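Local structure of PrgB (Enterococcus faecalis, 6EVU) at residues P109-L117 with F149-A157; S120-K128 with F177-D188. The protein promotes aggregation, biofilm formation and conjugation through DNA binding and compaction, as a cell-wall-anchored adhesin of the antigen I/II family. All coordinates share one frame; numbering follows the deposited sequence.

Contact 1: P109-L117 with F149-A157; sequences PVTVTYTGL and FSNDPIITA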
loop_
_atom_site.group_PDB
_atom_site.type_symbol
_atom_site.label_atom_id
_atom_site.label_comp_id
_atom_site.label_asym_id
_atom_site.label_seq_id
_atom_site.Cartn_x
_atom_site.Cartn_y
_atom_site.Cartn_z
ATOM N N PRO A 109 3.616 -16.458 3.437
ATOM C CA PRO A 109 2.495 -15.509 3.332
ATOM C C PRO A 109 1.689 -15.491 4.620
ATOM O O PRO A 109 1.533 -16.513 5.281
ATOM C CB PRO A 109 1.660 -16.041 2.157
ATOM C CG PRO A 109 2.155 -17.458 1.937
ATOM C CD PRO A 109 3.533 -17.582 2.478
ATOM N N VAL A 110 1.253 -14.293 5.010
ATOM C CA VAL A 110 0.533 -14.093 6.264
ATOM C C VAL A 110 -0.894 -13.726 5.904
ATOM O O VAL A 110 -1.138 -12.771 5.144
ATOM C CB VAL A 110 1.204 -12.989 7.091
ATOM C CG1 VAL A 110 0.325 -12.658 8.289
ATOM C CG2 VAL A 110 2.615 -13.496 7.461
ATOM N N THR A 111 -1.853 -14.487 6.407
ATOM C CA THR A 111 -3.261 -14.204 6.078
ATOM C C THR A 111 -3.890 -13.474 7.255
ATOM O O THR A 111 -3.971 -14.032 8.356
ATOM C CB THR A 111 -4.024 -15.502 5.777
ATOM O OG1 THR A 111 -3.389 -16.215 4.686
ATOM C CG2 THR A 111 -5.515 -15.250 5.471
ATOM N N VAL A 112 -4.365 -12.234 7.007
ATOM C CA VAL A 112 -5.096 -11.432 7.992
ATOM C C VAL A 112 -6.579 -11.508 7.641
ATOM O O VAL A 112 -6.992 -11.064 6.572
ATOM C CB VAL A 112 -4.605 -9.972 7.958
ATOM C CG1 VAL A 112 -5.404 -9.087 8.969
ATOM C CG2 VAL A 112 -3.081 -9.883 8.134
ATOM N N THR A 113 -7.397 -12.030 8.541
ATOM C CA THR A 113 -8.828 -12.147 8.286
ATOM C C THR A 113 -9.590 -11.061 9.041
ATOM O O THR A 113 -9.400 -10.883 10.241
ATOM C CB THR A 113 -9.313 -13.529 8.715
ATOM O OG1 THR A 113 -8.615 -14.530 7.947
ATOM C CG2 THR A 113 -10.801 -13.668 8.472
ATOM N N TYR A 114 -10.445 -10.344 8.334
ATOM C CA TYR A 114 -11.390 -9.411 8.943
ATOM C C TYR A 114 -12.767 -10.042 8.960
ATOM O O TYR A 114 -13.209 -10.617 7.952
ATOM C CB TYR A 114 -11.468 -8.093 8.165
ATOM C CG TYR A 114 -10.178 -7.285 8.220
ATOM C CD1 TYR A 114 -10.002 -6.370 9.241
ATOM C CD2 TYR A 114 -9.208 -7.398 7.227
ATOM C CE1 TYR A 114 -8.844 -5.629 9.333
ATOM C CE2 TYR A 114 -8.032 -6.643 7.284
ATOM C CZ TYR A 114 -7.850 -5.763 8.357
ATOM O OH TYR A 114 -6.718 -4.970 8.488
ATOM N N THR A 115 -13.484 -9.894 10.090
ATOM C CA THR A 115 -14.906 -10.222 10.114
ATOM C C THR A 115 -15.699 -8.989 10.529
ATOM O O THR A 115 -15.138 -7.940 10.866
ATOM C CB THR A 115 -15.201 -11.372 11.083
ATOM O OG1 THR A 115 -14.694 -11.006 12.372
ATOM C CG2 THR A 115 -14.487 -12.619 10.631
ATOM N N GLY A 116 -17.010 -9.121 10.466
ATOM C CA GLY A 116 -17.892 -8.043 10.861
ATOM C C GLY A 116 -17.924 -6.869 9.918
ATOM O O GLY A 116 -18.097 -5.738 10.372
ATOM N N LEU A 117 -17.758 -7.094 8.618
ATOM C CA LEU A 117 -17.798 -6.016 7.640
ATOM C C LEU A 117 -19.198 -5.786 7.085
ATOM O O LEU A 117 -20.065 -6.662 7.109
ATOM C CB LEU A 117 -16.894 -6.344 6.451
ATOM C CG LEU A 117 -15.461 -6.708 6.783
ATOM C CD1 LEU A 117 -14.705 -7.137 5.490
ATOM C CD2 LEU A 117 -14.797 -5.558 7.465
ATOM N N PHE A 149 -0.730 -4.646 11.399
ATOM C CA PHE A 149 -2.023 -4.764 10.712
ATOM C C PHE A 149 -3.083 -4.138 11.585
ATOM O O PHE A 149 -3.245 -4.514 12.746
ATOM C CB PHE A 149 -2.363 -6.207 10.408
ATOM C CG PHE A 149 -1.308 -6.880 9.566
ATOM C CD1 PHE A 149 -1.013 -6.357 8.306
ATOM C CD2 PHE A 149 -0.598 -8.019 10.018
ATOM C CE1 PHE A 149 -0.029 -6.950 7.474
ATOM C CE2 PHE A 149 0.363 -8.604 9.160
ATOM C CZ PHE A 149 0.641 -8.090 7.896
ATOM N N SER A 150 -3.833 -3.208 11.013
ATOM C CA SER A 150 -4.849 -2.478 11.770
ATOM C C SER A 150 -6.159 -3.246 11.866
ATOM O O SER A 150 -6.587 -3.907 10.919
ATOM C CB SER A 150 -5.079 -1.118 11.104
ATOM O OG SER A 150 -6.228 -0.480 11.682
ATOM N N ASN A 151 -6.835 -3.138 13.016
ATOM C CA ASN A 151 -8.178 -3.689 13.129
ATOM C C ASN A 151 -9.175 -2.974 12.212
ATOM O O ASN A 151 -10.278 -3.484 12.041
ATOM C CB ASN A 151 -8.645 -3.636 14.619
ATOM C CG ASN A 151 -8.244 -4.905 15.406
ATOM O OD1 ASN A 151 -8.496 -6.035 14.975
ATOM N ND2 ASN A 151 -7.622 -4.712 16.563
ATOM N N ASP A 152 -8.818 -1.790 11.677
ATOM C CA ASP A 152 -9.597 -1.096 10.658
ATOM C C ASP A 152 -9.067 -1.525 9.285
ATOM O O ASP A 152 -7.935 -1.165 8.934
ATOM C CB ASP A 152 -9.465 0.422 10.860
ATOM C CG ASP A 152 -10.361 1.245 9.944
ATOM O OD1 ASP A 152 -10.744 0.761 8.871
ATOM O OD2 ASP A 152 -10.679 2.422 10.280
ATOM N N PRO A 153 -9.834 -2.288 8.485
ATOM C CA PRO A 153 -9.312 -2.739 7.182
ATOM C C PRO A 153 -9.058 -1.600 6.195
ATOM O O PRO A 153 -8.371 -1.809 5.172
ATOM C CB PRO A 153 -10.412 -3.675 6.695
ATOM C CG PRO A 153 -11.698 -2.986 7.210
ATOM C CD PRO A 153 -11.277 -2.589 8.651
ATOM N N ILE A 154 -9.623 -0.423 6.464
ATOM C CA ILE A 154 -9.431 0.754 5.624
ATOM C C ILE A 154 -8.177 1.526 6.005
ATOM O O ILE A 154 -7.703 2.345 5.209
ATOM C CB ILE A 154 -10.677 1.656 5.718
ATOM C CG1 ILE A 154 -11.927 0.826 5.429
ATOM C CG2 ILE A 154 -10.572 2.828 4.779
ATOM C CD1 ILE A 154 -11.918 0.155 4.046
ATOM N N ILE A 155 -7.631 1.289 7.195
ATOM C CA ILE A 155 -6.278 1.735 7.516
ATOM C C ILE A 155 -5.242 0.712 7.055
ATOM O O ILE A 155 -4.173 1.067 6.515
ATOM C CB ILE A 155 -6.213 1.978 9.035
ATOM C CG1 ILE A 155 -7.085 3.185 9.432
ATOM C CG2 ILE A 155 -4.757 2.153 9.548
ATOM C CD1 ILE A 155 -7.190 3.400 10.934
ATOM N N THR A 156 -5.586 -0.560 7.211
ATOM C CA THR A 156 -4.901 -1.702 6.598
ATOM C C THR A 156 -3.531 -2.074 7.206
ATOM O O THR A 156 -3.483 -2.900 8.105
ATOM C CB THR A 156 -4.785 -1.465 5.065
ATOM O OG1 THR A 156 -6.000 -0.763 4.647
ATOM C CG2 THR A 156 -4.700 -2.758 4.254
ATOM N N ALA A 157 -2.443 -1.533 6.707
ATOM C CA ALA A 157 -1.127 -2.053 7.078
ATOM C C ALA A 157 -0.083 -0.951 7.150
ATOM O O ALA A 157 -0.058 -0.054 6.309
ATOM C CB ALA A 157 -0.639 -3.089 6.075
HETATM O O HOH W 1 -4.279 -5.492 7.300
#
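Tyr114 reaches from strand 110-115 to the loop that follows strand 145-150, one ring face on Pro153 and its hydroxyl on Ser150 O. Pro153 CB stands 3.5 Å from the centroid of the Tyr114 ring, almost on the ring normal, a close CH-pi contact. With CG beside the backbone N (chi1 -66°), the ring extends toward segment 149-157 and brings OH to the backbone there. Tyr114 OH donates to Ser150 O over 2.7 Å, in the carbonyl plane and with a C=O...donor angle of 159°. Water 1 donates to the same Tyr114 OH at 2.8 Å and also to Thr156 O, which takes Ser150 N as a further donor. The hydroxyl is thus held as both donor and acceptor, which should fix its rotation. The loop it meets is braced from within: Ser150 OG, also bonded to Leu94 O, accepts from Asp152 N in an ST turn, Asp152 OD1 from Ile154 N in an Asx turn, and Thr156 OG1, also bonded to Phe304 N, donates to Pro153 O at 2.6 Å from above the carbonyl plane. Leu117 CD2 reaches Pro153 CG at 4.0 Å. At the other end Val112 CG2 sits over the Phe149 ring, 3.7 Å from its centroid and 14° off the normal, and Val110 CG1 comes obliquely to Phe149 CE2 at 4.1 Å. These side chains pack between the two antiparallel sheets of the adhesin domain's beta sandwich. Phe131 meets Tyr114 edge-to-face, and Asn151 OD1 takes a hydrogen bond from Ile43 N, fastening the loop to strand 42-47. Strand 110-115 runs between strands 42-47 and 124-137 of one sheet; strand 145-150 lies between 99-104 and 157-160 of the other.

Contact 2: S120-K128 with F177-D188; sequences SYLGRKITK and FFDASGKEVLPD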
loop_
_atom_site.group_PDB
_atom_site.type_symbol
_atom_site.label_atom_id
_atom_site.label_comp_id
_atom_site.label_asym_id
_atom_site.label_seq_id
_atom_site.Cartn_x
_atom_site.Cartn_y
_atom_site.Cartn_z
ATOM N N SER A 120 -19.792 -4.300 0.065
ATOM C CA SER A 120 -20.753 -4.781 -0.926
ATOM C C SER A 120 -20.150 -4.799 -2.314
ATOM O O SER A 120 -19.167 -4.121 -2.603
ATOM C CB SER A 120 -22.031 -3.944 -0.980
ATOM O OG SER A 120 -21.764 -2.558 -1.189
ATOM N N TYR A 121 -20.811 -5.547 -3.183
ATOM C CA TYR A 121 -20.448 -5.537 -4.599
ATOM C C TYR A 121 -21.747 -5.759 -5.334
ATOM O O TYR A 121 -22.345 -6.831 -5.197
ATOM C CB TYR A 121 -19.433 -6.601 -4.962
ATOM C CG TYR A 121 -19.275 -6.751 -6.454
ATOM C CD1 TYR A 121 -18.638 -5.764 -7.206
ATOM C CD2 TYR A 121 -19.774 -7.866 -7.117
ATOM C CE1 TYR A 121 -18.459 -5.913 -8.587
ATOM C CE2 TYR A 121 -19.642 -8.006 -8.505
ATOM C CZ TYR A 121 -19.010 -7.015 -9.228
ATOM O OH TYR A 121 -18.860 -7.142 -10.576
ATOM N N LEU A 122 -22.179 -4.740 -6.071
ATOM C CA LEU A 122 -23.462 -4.753 -6.736
ATOM C C LEU A 122 -24.571 -5.217 -5.783
ATOM O O LEU A 122 -25.358 -6.110 -6.096
ATOM C CB LEU A 122 -23.421 -5.635 -7.983
ATOM C CG LEU A 122 -22.352 -5.425 -9.057
ATOM C CD1 LEU A 122 -22.357 -6.551 -10.071
ATOM C CD2 LEU A 122 -22.613 -4.125 -9.748
ATOM N N GLY A 123 -24.606 -4.639 -4.585
ATOM C CA GLY A 123 -25.626 -5.010 -3.620
ATOM C C GLY A 123 -25.468 -6.354 -2.914
ATOM O O GLY A 123 -26.305 -6.671 -2.058
ATOM N N ARG A 124 -24.450 -7.168 -3.246
ATOM C CA ARG A 124 -24.147 -8.382 -2.478
ATOM C C ARG A 124 -23.293 -7.990 -1.289
ATOM O O ARG A 124 -22.269 -7.330 -1.468
ATOM C CB ARG A 124 -23.404 -9.416 -3.322
ATOM C CG ARG A 124 -24.215 -9.803 -4.531
ATOM C CD ARG A 124 -23.303 -10.324 -5.637
ATOM N NE ARG A 124 -22.530 -11.488 -5.213
ATOM C CZ ARG A 124 -21.662 -12.110 -6.005
ATOM N NH1 ARG A 124 -21.486 -11.662 -7.242
ATOM N NH2 ARG A 124 -20.962 -13.159 -5.566
ATOM N N LYS A 125 -23.744 -8.336 -0.078
ATOM C CA LYS A 125 -23.042 -7.929 1.129
ATOM C C LYS A 125 -21.776 -8.735 1.330
ATOM O O LYS A 125 -21.799 -9.964 1.259
ATOM C CB LYS A 125 -23.977 -8.103 2.332
ATOM C CG LYS A 125 -23.297 -7.722 3.664
ATOM C CD LYS A 125 -24.399 -7.217 4.631
ATOM C CE LYS A 125 -24.039 -7.436 6.097
ATOM N NZ LYS A 125 -24.872 -6.632 7.044
ATOM N N ILE A 126 -20.668 -8.027 1.583
ATOM C CA ILE A 126 -19.375 -8.621 1.905
ATOM C C ILE A 126 -19.164 -8.434 3.397
ATOM O O ILE A 126 -19.023 -7.302 3.881
ATOM C CB ILE A 126 -18.246 -7.980 1.097
ATOM C CG1 ILE A 126 -18.424 -8.392 -0.366
ATOM C CG2 ILE A 126 -16.822 -8.364 1.703
ATOM C CD1 ILE A 126 -17.670 -7.554 -1.338
ATOM N N THR A 127 -19.118 -9.539 4.128
ATOM C CA THR A 127 -19.032 -9.485 5.579
ATOM C C THR A 127 -17.667 -9.859 6.121
ATOM O O THR A 127 -17.408 -9.628 7.310
ATOM C CB THR A 127 -20.057 -10.444 6.193
ATOM O OG1 THR A 127 -19.818 -11.755 5.698
ATOM C CG2 THR A 127 -21.454 -10.094 5.787
ATOM N N LYS A 128 -16.799 -10.446 5.296
ATOM C CA LYS A 128 -15.503 -10.941 5.753
ATOM C C LYS A 128 -14.519 -10.741 4.601
ATOM O O LYS A 128 -14.925 -10.767 3.429
ATOM C CB LYS A 128 -15.630 -12.440 6.117
ATOM C CG LYS A 128 -14.329 -13.259 6.268
ATOM C CD LYS A 128 -14.601 -14.674 6.787
ATOM C CE LYS A 128 -13.871 -15.776 5.996
ATOM N NZ LYS A 128 -13.857 -17.080 6.745
ATOM N N PHE A 177 -12.697 -11.332 -0.901
ATOM C CA PHE A 177 -13.903 -10.835 -0.224
ATOM C C PHE A 177 -14.884 -11.980 -0.121
ATOM O O PHE A 177 -15.012 -12.753 -1.066
ATOM C CB PHE A 177 -14.553 -9.712 -1.018
ATOM C CG PHE A 177 -13.657 -8.572 -1.300
ATOM C CD1 PHE A 177 -13.214 -7.737 -0.286
ATOM C CD2 PHE A 177 -13.261 -8.321 -2.602
ATOM C CE1 PHE A 177 -12.416 -6.652 -0.571
ATOM C CE2 PHE A 177 -12.405 -7.287 -2.888
ATOM C CZ PHE A 177 -11.987 -6.445 -1.890
ATOM N N PHE A 178 -15.629 -12.050 1.002
ATOM C CA PHE A 178 -16.593 -13.130 1.200
ATOM C C PHE A 178 -17.969 -12.595 1.532
ATOM O O PHE A 178 -18.117 -11.640 2.317
ATOM C CB PHE A 178 -16.123 -14.077 2.308
ATOM C CG PHE A 178 -14.815 -14.758 2.009
ATOM C CD1 PHE A 178 -13.616 -14.185 2.399
ATOM C CD2 PHE A 178 -14.796 -15.966 1.344
ATOM C CE1 PHE A 178 -12.378 -14.841 2.106
ATOM C CE2 PHE A 178 -13.622 -16.603 1.035
ATOM C CZ PHE A 178 -12.385 -16.037 1.450
ATOM N N ASP A 179 -18.976 -13.231 0.941
ATOM C CA ASP A 179 -20.365 -12.906 1.237
ATOM C C ASP A 179 -20.788 -13.594 2.539
ATOM O O ASP A 179 -20.010 -14.299 3.184
ATOM C CB ASP A 179 -21.251 -13.240 0.038
ATOM C CG ASP A 179 -21.504 -14.745 -0.163
ATOM O OD1 ASP A 179 -21.390 -15.552 0.777
ATOM O OD2 ASP A 179 -21.875 -15.108 -1.306
ATOM N N ALA A 180 -22.006 -13.285 2.985
ATOM C CA ALA A 180 -22.488 -13.746 4.287
ATOM C C ALA A 180 -22.504 -15.256 4.383
ATOM O O ALA A 180 -22.299 -15.815 5.468
ATOM C CB ALA A 180 -23.900 -13.205 4.539
ATOM N N SER A 181 -22.749 -15.924 3.265
ATOM C CA SER A 181 -22.768 -17.379 3.217
ATOM C C SER A 181 -21.370 -17.986 3.179
ATOM O O SER A 181 -21.250 -19.214 3.144
ATOM C CB SER A 181 -23.541 -17.845 1.989
ATOM O OG SER A 181 -22.659 -17.792 0.866
ATOM N N GLY A 182 -20.318 -17.173 3.135
ATOM C CA GLY A 182 -18.950 -17.671 3.103
ATOM C C GLY A 182 -18.363 -17.891 1.722
ATOM O O GLY A 182 -17.274 -18.458 1.611
ATOM N N LYS A 183 -19.042 -17.451 0.675
ATOM C CA LYS A 183 -18.571 -17.636 -0.687
ATOM C C LYS A 183 -17.770 -16.429 -1.138
ATOM O O LYS A 183 -18.196 -15.282 -0.972
ATOM C CB LYS A 183 -19.761 -17.835 -1.610
ATOM C CG LYS A 183 -19.396 -17.915 -3.074
ATOM C CD LYS A 183 -18.355 -19.053 -3.305
ATOM C CE LYS A 183 -18.131 -19.341 -4.813
ATOM N NZ LYS A 183 -17.312 -20.597 -5.003
ATOM N N GLU A 184 -16.633 -16.681 -1.773
ATOM C CA GLU A 184 -15.839 -15.580 -2.296
ATOM C C GLU A 184 -16.662 -14.775 -3.310
ATOM O O GLU A 184 -17.445 -15.327 -4.081
ATOM C CB GLU A 184 -14.553 -16.101 -2.952
ATOM C CG GLU A 184 -13.627 -14.905 -3.264
ATOM C CD GLU A 184 -12.257 -15.308 -3.864
ATOM O OE1 GLU A 184 -12.032 -16.506 -4.105
ATOM O OE2 GLU A 184 -11.482 -14.361 -4.145
ATOM N N VAL A 185 -16.481 -13.454 -3.284
ATOM C CA VAL A 185 -17.143 -12.542 -4.214
ATOM C C VAL A 185 -16.087 -12.128 -5.243
ATOM O O VAL A 185 -15.072 -11.518 -4.881
ATOM C CB VAL A 185 -17.718 -11.325 -3.474
ATOM C CG1 VAL A 185 -18.319 -10.310 -4.453
ATOM C CG2 VAL A 185 -18.749 -11.771 -2.439
ATOM N N LEU A 186 -16.353 -12.417 -6.528
ATOM C CA LEU A 186 -15.547 -12.057 -7.683
ATOM C C LEU A 186 -16.377 -11.216 -8.668
ATOM O O LEU A 186 -17.623 -11.281 -8.655
ATOM C CB LEU A 186 -15.001 -13.318 -8.359
ATOM C CG LEU A 186 -14.020 -13.989 -7.392
ATOM C CD1 LEU A 186 -13.730 -15.410 -7.836
ATOM C CD2 LEU A 186 -12.725 -13.146 -7.196
ATOM N N PRO A 187 -15.734 -10.365 -9.489
ATOM C CA PRO A 187 -16.514 -9.439 -10.313
ATOM C C PRO A 187 -17.207 -10.106 -11.496
ATOM O O PRO A 187 -16.716 -11.085 -12.077
ATOM C CB PRO A 187 -15.484 -8.410 -10.783
ATOM C CG PRO A 187 -14.153 -9.005 -10.567
ATOM C CD PRO A 187 -14.303 -9.970 -9.412
ATOM N N ASP A 188 -18.378 -9.555 -11.840
ATOM C CA ASP A 188 -19.033 -9.886 -13.097
ATOM C C ASP A 188 -18.235 -9.345 -14.260
ATOM O O ASP A 188 -17.534 -8.337 -14.135
ATOM C CB ASP A 188 -20.432 -9.266 -13.194
ATOM C CG ASP A 188 -21.406 -9.853 -12.211
ATOM O OD1 ASP A 188 -21.209 -10.987 -11.724
ATOM O OD2 ASP A 188 -22.405 -9.156 -11.941
HETATM O O HOH W 2 -18.727 -14.168 -7.209
HETATM O O HOH W 3 -19.895 -12.128 -9.303
#
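The guanidinium of Arg124 has Val185 CG1 over the centre of one face, 4.0 Å above its plane, and waters 2 and 3 at its edge, in plane. A bend at chi3 (59°) lays the group over Val185. Water 2 accepts from Arg124 NH2 and Leu186 N; water 3 accepts from Arg124 NH1 and donates to Leu186 O and Asp188 OD1. The Tyr121 ring carries Leu122 CG over its centre on one face, and at its edge Asp188 N donates to Tyr121 OH across 2.8 Å; the hydroxyl also bonds Ser191 O. Over one face of Phe178 lies Lys128 CE, 4.3 Å from the ring centroid, a CH-pi contact displaced toward the rim. Here the edges of two beta hairpins meet, one turning through a type I' turn from Tyr121 to Arg124, the other through a type I turn from Asp179 to Gly182. Strands 124-128 and 177-179 pair antiparallel with a classic beta bulge: Thr127 N donates to Phe178 O at 2.9 Å and Lys128 N to the same oxygen only weakly, while Phe178 N returns a 2.8 Å bond to Lys128 O. Ile126 packs on Val185, CG1 to CG2 4.0 Å, and its CG2 lies 3.8 Å from Phe177 CB. Asp179 OD1 accepts from Ser181 OG and Lys183 N, pinning the second turn.

Overall arrangement
Contact 1 is buried and joins the two sheets of the sandwich, whereas contact 2, farther from the chain centre, is partly buried and runs within one sheet, near its hairpin ends. Both draw on that sheet, in which strands 110-115 and 124-137 are neighbours, and they touch where Leu117 N meets Thr127 O at 2.9 Å, a probable hydrogen bond. Along the chain their segments alternate. Contact 1 relies on CH-pi packing and a tyrosine hydroxyl bonded to backbone and a water; contact 2 relies on backbone pairing, with solvent-linked charged side chains at its outer side. Their centres are 16 Å apart.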